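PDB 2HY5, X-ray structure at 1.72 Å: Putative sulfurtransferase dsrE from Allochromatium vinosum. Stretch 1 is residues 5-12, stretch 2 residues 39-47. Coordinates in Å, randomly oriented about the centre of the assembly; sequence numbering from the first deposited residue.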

# COMPACT_ATOMS: atom_id res chain seq x y z
N LEU A 5 -13.74 9.74 12.45
CA LEU A 5 -13.19 9.19 11.21
C LEU A 5 -11.67 9.25 11.21
O LEU A 5 -11.09 10.27 11.56
N GLN A 6 -11.04 8.15 10.82
CA GLN A 6 -9.59 8.06 10.78
C GLN A 6 -9.19 7.76 9.34
O GLN A 6 -9.74 6.85 8.72
N ILE A 7 -8.25 8.54 8.80
CA ILE A 7 -7.77 8.35 7.43
C ILE A 7 -6.27 8.09 7.51
O ILE A 7 -5.52 8.93 8.02
N ASN A 8 -5.84 6.94 7.01
CA ASN A 8 -4.43 6.53 7.09
C ASN A 8 -3.57 6.65 5.84
O ASN A 8 -2.38 6.34 5.90
N GLU A 9 -4.14 7.08 4.73
CA GLU A 9 -3.37 7.17 3.51
C GLU A 9 -3.37 8.55 2.88
O GLU A 9 -4.29 9.34 3.08
N GLY A 10 -2.32 8.81 2.10
CA GLY A 10 -2.20 10.09 1.43
C GLY A 10 -3.20 10.25 0.30
O GLY A 10 -3.77 9.27 -0.19
N PRO A 11 -3.43 11.50 -0.14
CA PRO A 11 -4.37 11.80 -1.22
C PRO A 11 -3.91 11.23 -2.56
O PRO A 11 -2.72 11.18 -2.85
N TYR A 12 -4.88 10.79 -3.36
CA TYR A 12 -4.66 10.24 -4.70
C TYR A 12 -4.01 8.87 -4.77
O TYR A 12 -4.49 8.00 -5.50
N PHE A 39 -6.28 12.51 10.73
CA PHE A 39 -5.37 12.01 9.71
C PHE A 39 -4.11 11.46 10.36
O PHE A 39 -3.42 12.17 11.10
N TYR A 40 -3.81 10.20 10.07
CA TYR A 40 -2.65 9.52 10.64
C TYR A 40 -1.84 8.85 9.52
O TYR A 40 -2.32 8.72 8.40
N HIS A 41 -0.62 8.41 9.84
CA HIS A 41 0.25 7.79 8.83
C HIS A 41 0.35 8.77 7.65
O HIS A 41 0.35 9.98 7.85
N ASP A 42 0.43 8.25 6.43
CA ASP A 42 0.50 9.10 5.24
C ASP A 42 -0.76 9.96 5.10
O ASP A 42 -0.82 10.85 4.26
N GLY A 43 -1.76 9.67 5.92
CA GLY A 43 -2.99 10.43 5.89
C GLY A 43 -2.74 11.91 6.15
O GLY A 43 -3.50 12.76 5.70
N VAL A 44 -1.68 12.22 6.89
CA VAL A 44 -1.39 13.62 7.19
C VAL A 44 -1.16 14.44 5.92
O VAL A 44 -1.31 15.67 5.94
N ASN A 45 -0.81 13.78 4.82
CA ASN A 45 -0.55 14.48 3.57
C ASN A 45 -1.81 15.07 2.91
O ASN A 45 -1.72 15.73 1.88
N ASN A 46 -2.97 14.82 3.52
CA ASN A 46 -4.23 15.36 3.00
C ASN A 46 -4.40 16.79 3.48
O ASN A 46 -5.40 17.44 3.16
N SER A 47 -3.44 17.28 4.25
CA SER A 47 -3.55 18.62 4.82
C SER A 47 -2.64 19.69 4.24
O SER A 47 -2.62 20.81 4.74

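Where a strand gives way to a loop, parallel pairing soon runs out, and side chains and the remaining backbone contacts carry the contact onward. The two stretches of this putative sulfurtransferase illustrate the principle well, burying about 515 Å² between them, and the change of means can be followed residue by residue along the second.

Phe 39 begins where the sheet is still intact. It forms a parallel bridge with Ile 7, and the two side chains lie on the same face of the sheet. Both adopt chi1 m, and the t chi2 of Ile 7 extends its CD1 to 3.4 Å from CE2 of Phe 39, an apolar contact that meets the ring obliquely. At Tyr 40 the backbone supplies a well-aligned link: its N donates to Ile 7 O at 3.0 Å, nearly linearly. The side chain, chi1 t, sets off sideways and its end leads away, its OH being bonded elsewhere in the structure. Its CB nevertheless stays 4.0 Å from Asn 8 OD1. That oxygen is also the acceptor for Gln 6 NE2, at 2.8 Å, so the extended Gln 6 (t, t) and Asn 8 (m) tie their amides together beside the tyrosine.

His 41 points toward the first stretch. With chi1 m, it presents the edge of its imidazole to Asn 8, whose CB lies 3.4 Å from CD2 near the ring plane, while its own CB comes within 3.2 Å of Asn 8 O. Asp 42, by contrast, is directed sideways, with chi1 near -91°, between the standard wells. Its CB remains 4.4 Å from Glu 9 OE1, but its OD2 reaches the first stretch through a water, which accepts from Gly 10 N at 3.0 Å and donates to Asp 42 OD2 at 3.0 Å, bridging a carboxylate to a backbone amide across the gap.

Gly 43 shows how the absence of a side chain can permit close packing. An ideal CB here would sit 2.1 Å from Ile 7 O, a clear clash; without one, the CA of Gly 43 can lie 3.6 Å from Ile 7 O. The same CA also makes a CA-H...O contact of 3.3 Å with Glu 9 O. Val 44 then turns away, its chi1 m side chain making no contact with the first stretch.

Asn 45 returns toward it, again with chi1 m, and packs through its aliphatic portion, CB lying 3.8 Å from Pro 11 CD. Asn 46 provides the final polar clasp. Its CB is directed sideways, yet the end of the chi1 m side chain comes nearer, and ND2 donates to Glu 9 O at 3.0 Å. The same nitrogen also donates to Gly 43 O at 2.9 Å, so one amide joins the 3-10 segment to the neighbouring loop. Its OD1 rests 3.3 Å from Pro 11 CB. Ser 47 makes no contact across the interface; its chi1 p hydroxyl instead donates from OG to Val 44 O at 2.7 Å, closing the turn locally.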

# COMPACT_ATOMS: atom_id res chain seq x y z
CB LEU A 5 -13.73 9.95 9.99
CG LEU A 5 -15.25 10.04 9.83
CD1 LEU A 5 -15.57 10.72 8.51
CD2 LEU A 5 -15.87 8.65 9.88
CB GLN A 6 -9.11 6.94 11.70
CG GLN A 6 -7.60 6.89 11.91
CD GLN A 6 -7.17 5.65 12.69
OE1 GLN A 6 -7.82 5.26 13.66
NE2 GLN A 6 -6.04 5.06 12.29
CB ILE A 7 -8.08 9.60 6.58
CG1 ILE A 7 -9.60 9.82 6.54
CG2 ILE A 7 -7.53 9.43 5.17
CD1 ILE A 7 -10.03 11.11 5.90
CB ASN A 8 -4.34 5.07 7.54
CG ASN A 8 -5.08 4.80 8.83
OD1 ASN A 8 -5.21 5.67 9.68
ND2 ASN A 8 -5.55 3.57 8.98
CB GLU A 9 -3.89 6.16 2.49
CG GLU A 9 -3.99 4.75 3.03
CD GLU A 9 -2.67 4.24 3.58
OE1 GLU A 9 -1.61 4.61 3.04
OE2 GLU A 9 -2.71 3.45 4.55
CB PRO A 11 -4.42 13.32 -1.21
CG PRO A 11 -3.03 13.69 -0.80
CD PRO A 11 -2.74 12.72 0.32
CB TYR A 12 -3.86 11.23 -5.56
CG TYR A 12 -4.53 12.59 -5.67
CD1 TYR A 12 -4.09 13.66 -4.90
CD2 TYR A 12 -5.64 12.78 -6.49
CE1 TYR A 12 -4.74 14.90 -4.93
CE2 TYR A 12 -6.31 14.00 -6.53
CZ TYR A 12 -5.85 15.06 -5.75
OH TYR A 12 -6.50 16.27 -5.78
CB PHE A 39 -5.02 13.12 8.71
CG PHE A 39 -6.22 13.67 7.98
CD1 PHE A 39 -6.97 14.70 8.53
CD2 PHE A 39 -6.62 13.12 6.77
CE1 PHE A 39 -8.10 15.19 7.87
CE2 PHE A 39 -7.74 13.61 6.11
CZ PHE A 39 -8.49 14.64 6.66
CB TYR A 40 -3.11 8.48 11.66
CG TYR A 40 -2.02 8.00 12.59
CD1 TYR A 40 -1.10 8.89 13.14
CD2 TYR A 40 -1.92 6.65 12.94
CE1 TYR A 40 -0.11 8.46 14.01
CE2 TYR A 40 -0.93 6.21 13.81
CZ TYR A 40 -0.03 7.12 14.35
OH TYR A 40 0.96 6.70 15.21
CB HIS A 41 -0.32 6.46 8.34
CG HIS A 41 -0.60 5.47 9.43
ND1 HIS A 41 0.37 4.98 10.28
CD2 HIS A 41 -1.75 4.84 9.79
CE1 HIS A 41 -0.16 4.09 11.10
NE2 HIS A 41 -1.45 3.99 10.82
CB ASP A 42 0.68 8.25 3.98
CG ASP A 42 2.14 8.03 3.62
OD1 ASP A 42 3.02 8.49 4.38
OD2 ASP A 42 2.40 7.38 2.58
CB VAL A 44 -0.14 13.75 8.12
CG1 VAL A 44 -0.39 13.01 9.43
CG2 VAL A 44 1.09 13.20 7.42
CB ASN A 45 0.19 13.55 2.60
CG ASN A 45 1.62 13.25 3.07
OD1 ASN A 45 2.21 12.24 2.69
ND2 ASN A 45 2.18 14.14 3.88
CB ASN A 46 -5.42 14.55 3.52
CG ASN A 46 -5.60 13.25 2.78
OD1 ASN A 46 -6.05 13.23 1.64
ND2 ASN A 46 -5.24 12.15 3.44
CB SER A 47 -3.33 18.56 6.33
OG SER A 47 -1.99 18.22 6.63
O HOH W 1 -0.03 7.30 0.89